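Local coordinates for protein D-alanyl transferase DltD (Enterococcus faecalis, PDB 6O93) that probably transfers D-alanine onto lipoteichoic acid in the Gram-positive cell wall, as a membrane-associated member of the DltD family, at residues Gln106-Lys111 against Ser270-Asp275. Residues are numbered along the deposited sequence; the frame is centred on the assembly and turned at random.
Sequences QWFVKK and SPEYGD
Phe108 and Glu272 meet because of their torsions: Phe108 has CG anti to its carbonyl carbon (chi1 -62°), while Glu272 has CG anti to its backbone N and then bends at chi2 (70°). The anti chi1 sets CG of Glu272 over the centre of the Phe108 ring, a CH-pi contact with 3.5 Å from CG to the ring centroid. The bend then turns the carboxylate off the phenyl towards Trp107, where Glu272 OE2 comes within 3.4 Å of Trp107 CE3. That same OE2 is hydrogen-bonded to Ser80 OG, which gives this buried oxygen a polar partner.

The same phenyl ring meets Tyr273. Phe108 CD2 sits over one face of the tyrosine ring, 3.5 Å from Tyr273 CE1, with the two planes oblique at 45°. Leu319 of helix 309-324 packs against both side chains.

The fold is that of the SGNH hydrolase clan, with a parallel sheet between helices; here the loop after strand 98-102 is fastened to the start of helix 272-285. Trp107 makes a weak hydrogen bond through NE1 to OG of Ser46, one of the sodium ligands.

Further along, Phe108 is the centre of an inverse gamma turn, and beyond it the chain presents Val109 O to Ser270. Ser270 OG donates to Val109 O at 2.6 Å and accepts from Glu272 N at 2.9 Å, capping the helix start with the same oxygen that holds the loop. Next to it, Pro271 lays CD against Lys110 O at 3.2 Å.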
loop_
_atom_site.group_PDB
_atom_site.type_symbol
_atom_site.label_atom_id
_atom_site.label_comp_id
_atom_site.label_asym_id
_atom_site.label_seq_id
_atom_site.Cartn_x
_atom_site.Cartn_y
_atom_site.Cartn_z
ATOM N N GLN A 106 4.189 9.602 -5.208
ATOM C CA GLN A 106 5.568 9.338 -5.592
ATOM C C GLN A 106 5.723 8.000 -6.303
ATOM O O GLN A 106 6.752 7.770 -6.944
ATOM C CB GLN A 106 6.471 9.377 -4.356
ATOM C CG GLN A 106 6.459 10.707 -3.608
ATOM C CD GLN A 106 5.250 10.866 -2.696
ATOM O OE1 GLN A 106 4.513 9.910 -2.445
ATOM N NE2 GLN A 106 5.039 12.079 -2.200
ATOM N N TRP A 107 4.727 7.116 -6.201
ATOM C CA TRP A 107 4.769 5.859 -6.941
ATOM C C TRP A 107 4.779 6.090 -8.445
ATOM O O TRP A 107 5.393 5.317 -9.190
ATOM C CB TRP A 107 3.562 4.991 -6.585
ATOM C CG TRP A 107 3.582 4.381 -5.222
ATOM C CD1 TRP A 107 4.562 4.489 -4.279
ATOM C CD2 TRP A 107 2.564 3.554 -4.651
ATOM N NE1 TRP A 107 4.213 3.779 -3.154
ATOM C CE2 TRP A 107 2.991 3.195 -3.360
ATOM C CE3 TRP A 107 1.331 3.080 -5.112
ATOM C CZ2 TRP A 107 2.229 2.385 -2.521
ATOM C CZ3 TRP A 107 0.576 2.276 -4.280
ATOM C CH2 TRP A 107 1.027 1.937 -2.998
ATOM N N PHE A 108 4.098 7.135 -8.907
ATOM C CA PHE A 108 3.769 7.291 -10.322
ATOM C C PHE A 108 4.861 8.073 -11.050
ATOM O O PHE A 108 4.625 9.100 -11.684
ATOM C CB PHE A 108 2.402 7.957 -10.460
ATOM C CG PHE A 108 1.281 7.145 -9.870
ATOM C CD1 PHE A 108 1.066 7.124 -8.499
ATOM C CD2 PHE A 108 0.452 6.389 -10.681
ATOM C CE1 PHE A 108 0.046 6.369 -7.952
ATOM C CE2 PHE A 108 -0.573 5.632 -10.140
ATOM C CZ PHE A 108 -0.774 5.619 -8.772
ATOM N N VAL A 109 6.082 7.548 -10.959
ATOM C CA VAL A 109 7.210 8.150 -11.658
ATOM C C VAL A 109 7.221 7.699 -13.116
ATOM O O VAL A 109 6.547 6.741 -13.508
ATOM C CB VAL A 109 8.542 7.822 -10.959
ATOM C CG1 VAL A 109 8.618 8.535 -9.613
ATOM C CG2 VAL A 109 8.707 6.313 -10.777
ATOM N N LYS A 110 8.006 8.413 -13.926
ATOM C CA LYS A 110 7.980 8.220 -15.373
ATOM C C LYS A 110 8.229 6.766 -15.756
ATOM O O LYS A 110 7.547 6.224 -16.634
ATOM C CB LYS A 110 9.016 9.133 -16.035
ATOM C CG LYS A 110 9.054 9.030 -17.555
ATOM C CD LYS A 110 10.076 9.986 -18.159
ATOM C CE LYS A 110 10.107 9.884 -19.678
ATOM N NZ LYS A 110 11.061 10.855 -20.282
ATOM N N LYS A 111 9.204 6.123 -15.126
ATOM C CA LYS A 111 9.554 4.747 -15.455
ATOM C C LYS A 111 8.865 3.725 -14.558
ATOM O O LYS A 111 9.107 2.525 -14.711
ATOM C CB LYS A 111 11.072 4.565 -15.378
ATOM C CG LYS A 111 11.829 5.345 -16.447
ATOM C CD LYS A 111 13.332 5.333 -16.208
ATOM C CE LYS A 111 13.734 6.299 -15.099
ATOM N NZ LYS A 111 15.176 6.180 -14.749
ATOM N N SER A 270 2.947 7.506 -16.034
ATOM C CA SER A 270 3.631 6.409 -15.364
ATOM C C SER A 270 3.030 5.049 -15.702
ATOM O O SER A 270 1.805 4.925 -15.843
ATOM C CB SER A 270 3.585 6.614 -13.848
ATOM O OG SER A 270 4.232 5.549 -13.178
ATOM N N PRO A 271 3.854 4.004 -15.831
ATOM C CA PRO A 271 3.301 2.641 -15.851
ATOM C C PRO A 271 2.573 2.278 -14.570
ATOM O O PRO A 271 1.817 1.298 -14.560
ATOM C CB PRO A 271 4.541 1.759 -16.058
ATOM C CG PRO A 271 5.567 2.659 -16.642
ATOM C CD PRO A 271 5.309 4.009 -16.060
ATOM N N GLU A 272 2.776 3.036 -13.489
ATOM C CA GLU A 272 2.107 2.731 -12.230
ATOM C C GLU A 272 0.594 2.847 -12.360
ATOM O O GLU A 272 -0.142 2.184 -11.621
ATOM C CB GLU A 272 2.625 3.659 -11.128
ATOM C CG GLU A 272 2.036 3.399 -9.741
ATOM C CD GLU A 272 2.515 2.096 -9.128
ATOM O OE1 GLU A 272 3.521 1.538 -9.614
ATOM O OE2 GLU A 272 1.883 1.631 -8.155
ATOM N N TYR A 273 0.108 3.684 -13.283
ATOM C CA TYR A 273 -1.331 3.752 -13.519
ATOM C C TYR A 273 -1.856 2.418 -14.025
ATOM O O TYR A 273 -2.965 2.001 -13.665
ATOM C CB TYR A 273 -1.658 4.871 -14.510
ATOM C CG TYR A 273 -1.406 6.248 -13.948
ATOM C CD1 TYR A 273 -2.277 6.808 -13.024
ATOM C CD2 TYR A 273 -0.293 6.985 -14.333
ATOM C CE1 TYR A 273 -2.051 8.062 -12.499
ATOM C CE2 TYR A 273 -0.058 8.243 -13.814
ATOM C CZ TYR A 273 -0.941 8.775 -12.895
ATOM O OH TYR A 273 -0.715 10.023 -12.371
ATOM N N GLY A 274 -1.070 1.729 -14.856
ATOM C CA GLY A 274 -1.439 0.383 -15.264
ATOM C C GLY A 274 -1.302 -0.625 -14.138
ATOM O O GLY A 274 -2.169 -1.484 -13.954
ATOM N N ASP A 275 -0.210 -0.540 -13.373
ATOM C CA ASP A 275 -0.035 -1.443 -12.240
ATOM C C ASP A 275 -1.119 -1.216 -11.196
ATOM O O ASP A 275 -1.595 -2.166 -10.560
ATOM C CB ASP A 275 1.350 -1.252 -11.623
ATOM C CG ASP A 275 2.467 -1.605 -12.578
ATOM O OD1 ASP A 275 2.176 -2.129 -13.674
ATOM O OD2 ASP A 275 3.640 -1.353 -12.232
#